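Local coordinates for protein 3-methyladenine dna-glycosylase (Archaeoglobus fulgidus, PDB 2JHN) that belongs to the helix-hairpin-helix family of DNA glycosylases and is a DNA-repair protein of the AlkA type, at residues E198-W203 / Y209-S214. The protein carries 1 engineered substitution. Sequence-based numbering, arbitrary orientation.
With NA (sodium ion), chain E.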
loop_
_atom_site.group_PDB
_atom_site.type_symbol
_atom_site.label_atom_id
_atom_site.label_comp_id
_atom_site.label_asym_id
_atom_site.label_seq_id
_atom_site.Cartn_x
_atom_site.Cartn_y
_atom_site.Cartn_z
ATOM N N GLU A 198 12.353 -10.190 1.528
ATOM C CA GLU A 198 11.400 -9.850 2.590
ATOM C C GLU A 198 12.114 -9.295 3.839
ATOM O O GLU A 198 11.533 -8.549 4.617
ATOM C CB GLU A 198 10.512 -11.050 2.948
ATOM C CG GLU A 198 9.283 -10.694 3.820
ATOM C CD GLU A 198 8.241 -9.787 3.121
ATOM O OE1 GLU A 198 8.248 -9.673 1.864
ATOM O OE2 GLU A 198 7.405 -9.206 3.872
ATOM N N GLU A 199 13.388 -9.655 4.024
ATOM C CA GLU A 199 14.147 -9.136 5.177
ATOM C C GLU A 199 14.352 -7.617 5.175
ATOM O O GLU A 199 14.649 -7.022 6.215
ATOM C CB GLU A 199 15.502 -9.857 5.334
ATOM C CG GLU A 199 15.355 -11.357 5.586
ATOM C CD GLU A 199 16.699 -12.095 5.627
ATOM O OE1 GLU A 199 17.742 -11.456 5.384
ATOM O OE2 GLU A 199 16.692 -13.323 5.853
ATOM N N LEU A 200 14.168 -6.984 4.008
ATOM C CA LEU A 200 14.365 -5.536 3.881
ATOM C C LEU A 200 13.479 -4.767 4.856
ATOM O O LEU A 200 13.852 -3.688 5.310
ATOM C CB LEU A 200 14.106 -5.083 2.429
ATOM C CG LEU A 200 14.632 -3.708 2.007
ATOM C CD1 LEU A 200 16.172 -3.633 2.071
ATOM C CD2 LEU A 200 14.109 -3.359 0.596
ATOM N N LYS A 201 12.312 -5.332 5.165
ATOM C CA LYS A 201 11.404 -4.753 6.164
ATOM C C LYS A 201 12.034 -4.486 7.519
ATOM O O LYS A 201 11.631 -3.572 8.220
ATOM C CB LYS A 201 10.210 -5.669 6.396
ATOM C CG LYS A 201 9.104 -5.427 5.458
ATOM C CD LYS A 201 7.912 -6.254 5.834
ATOM C CE LYS A 201 6.887 -5.405 6.514
ATOM N NZ LYS A 201 5.755 -6.281 6.896
ATOM N N GLU A 202 12.994 -5.318 7.903
ATOM C CA GLU A 202 13.608 -5.250 9.230
ATOM C C GLU A 202 14.916 -4.475 9.246
ATOM O O GLU A 202 15.545 -4.361 10.309
ATOM C CB GLU A 202 13.909 -6.658 9.719
ATOM C CG GLU A 202 12.941 -7.715 9.291
ATOM C CD GLU A 202 11.907 -7.991 10.349
ATOM O OE1 GLU A 202 12.123 -8.932 11.144
ATOM O OE2 GLU A 202 10.896 -7.258 10.395
ATOM N N TRP A 203 15.351 -3.991 8.073
ATOM C CA TRP A 203 16.548 -3.155 7.970
ATOM C C TRP A 203 16.249 -1.762 8.484
ATOM O O TRP A 203 15.095 -1.339 8.531
ATOM C CB TRP A 203 17.023 -3.016 6.520
ATOM C CG TRP A 203 17.732 -4.190 5.885
ATOM C CD1 TRP A 203 17.564 -5.516 6.156
ATOM C CD2 TRP A 203 18.691 -4.115 4.829
ATOM N NE1 TRP A 203 18.378 -6.276 5.338
ATOM C CE2 TRP A 203 19.079 -5.436 4.516
ATOM C CE3 TRP A 203 19.264 -3.054 4.113
ATOM C CZ2 TRP A 203 20.015 -5.725 3.508
ATOM C CZ3 TRP A 203 20.208 -3.342 3.131
ATOM C CH2 TRP A 203 20.557 -4.669 2.826
ATOM N N TYR A 209 17.325 2.593 2.411
ATOM C CA TYR A 209 17.389 3.661 1.396
ATOM C C TYR A 209 18.580 3.476 0.448
ATOM O O TYR A 209 18.446 3.593 -0.767
ATOM C CB TYR A 209 17.460 5.062 2.057
ATOM C CG TYR A 209 17.451 6.171 1.032
ATOM C CD1 TYR A 209 16.250 6.661 0.516
ATOM C CD2 TYR A 209 18.657 6.720 0.536
ATOM C CE1 TYR A 209 16.238 7.698 -0.465
ATOM C CE2 TYR A 209 18.641 7.745 -0.433
ATOM C CZ TYR A 209 17.433 8.225 -0.931
ATOM O OH TYR A 209 17.427 9.236 -1.896
ATOM N N GLU A 210 19.748 3.173 1.000
ATOM C CA GLU A 210 20.940 3.005 0.163
ATOM C C GLU A 210 20.867 1.737 -0.684
ATOM O O GLU A 210 21.369 1.711 -1.799
ATOM C CB GLU A 210 22.217 3.031 1.011
ATOM C CG GLU A 210 22.554 4.402 1.568
ATOM C CD GLU A 210 22.880 5.429 0.482
ATOM O OE1 GLU A 210 23.602 5.075 -0.480
ATOM O OE2 GLU A 210 22.432 6.592 0.600
ATOM N N TYR A 211 20.220 0.694 -0.171
ATOM C CA TYR A 211 20.010 -0.506 -0.967
ATOM C C TYR A 211 19.077 -0.222 -2.150
ATOM O O TYR A 211 19.413 -0.523 -3.313
ATOM C CB TYR A 211 19.491 -1.644 -0.107
ATOM C CG TYR A 211 19.092 -2.881 -0.886
ATOM C CD1 TYR A 211 20.057 -3.765 -1.372
ATOM C CD2 TYR A 211 17.741 -3.164 -1.131
ATOM C CE1 TYR A 211 19.683 -4.921 -2.103
ATOM C CE2 TYR A 211 17.345 -4.289 -1.840
ATOM C CZ TYR A 211 18.332 -5.170 -2.328
ATOM O OH TYR A 211 17.945 -6.299 -3.004
ATOM N N LEU A 212 17.929 0.393 -1.867
ATOM C CA LEU A 212 16.958 0.660 -2.940
ATOM C C LEU A 212 17.570 1.553 -4.022
ATOM O O LEU A 212 17.502 1.232 -5.195
ATOM C CB LEU A 212 15.657 1.262 -2.378
ATOM C CG LEU A 212 14.900 0.241 -1.514
ATOM C CD1 LEU A 212 13.899 0.975 -0.627
ATOM C CD2 LEU A 212 14.205 -0.763 -2.438
ATOM N N THR A 213 18.231 2.632 -3.608
ATOM C CA THR A 213 18.745 3.614 -4.550
ATOM C C THR A 213 20.004 3.113 -5.261
ATOM O O THR A 213 20.413 3.709 -6.257
ATOM C CB THR A 213 19.022 5.000 -3.907
ATOM O OG1 THR A 213 19.900 4.853 -2.784
ATOM C CG2 THR A 213 17.712 5.666 -3.468
ATOM N N SER A 214 20.583 2.026 -4.770
ATOM C CA SER A 214 21.727 1.371 -5.429
ATOM C C SER A 214 21.358 0.728 -6.785
ATOM O O SER A 214 22.245 0.415 -7.599
ATOM C CB SER A 214 22.410 0.357 -4.485
ATOM O OG SER A 214 21.789 -0.915 -4.538
HETATM NA NA NA E . 19.453 4.532 -8.204
HETATM O O HOH W 1 18.934 5.555 -10.368
HETATM O O HOH W 2 20.131 6.861 -7.505
#
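Leu200 and Tyr211 meet where a short 3-10 turn packs against the helix that follows it. The CD1 methyl of Leu200 lies 3.6 Å from CD2 of the Tyr211 ring, approaching it obliquely, while its other methyl, CD2, sits 4.0 Å from CD2 of Leu212. A branched leucine suits this place because its two methyls can serve two neighbours on the helix at once. The same CD1 also rests 3.7 Å above one face of the Trp203 indole, toward the rim, so the methyl sits in the corner where the two aromatic rings meet.

Trp203 meets Tyr211 from the same side as Leu200, nearer the root of the side chain: its CZ3 comes within 3.7 Å of Tyr211 CB, and the Trp203 six-membered ring and the Tyr211 ring are inclined at 59°, with centroids 5.5 Å apart. Tyr211 reaches across because its CG stands anti to the backbone N (chi1 173°), which carries the ring out from the helix toward the turn. Tyrosine fits this partly exposed position, pairing an apolar ring with a hydroxyl that hydrogen-bonds to Glu194. Leu200 and Leu212 continue inward to Val118 and Ile122 of helix 118-127.

A little farther along the chain, Thr213 O binds a sodium ion at 2.3 Å, together with the carbonyls of Phe215 and Ile218 and two waters. Such a cation held by main-chain carbonyls and waters is characteristic of the helix-hairpin-helix motif, here probably formed by helices 205-213 and 220-229.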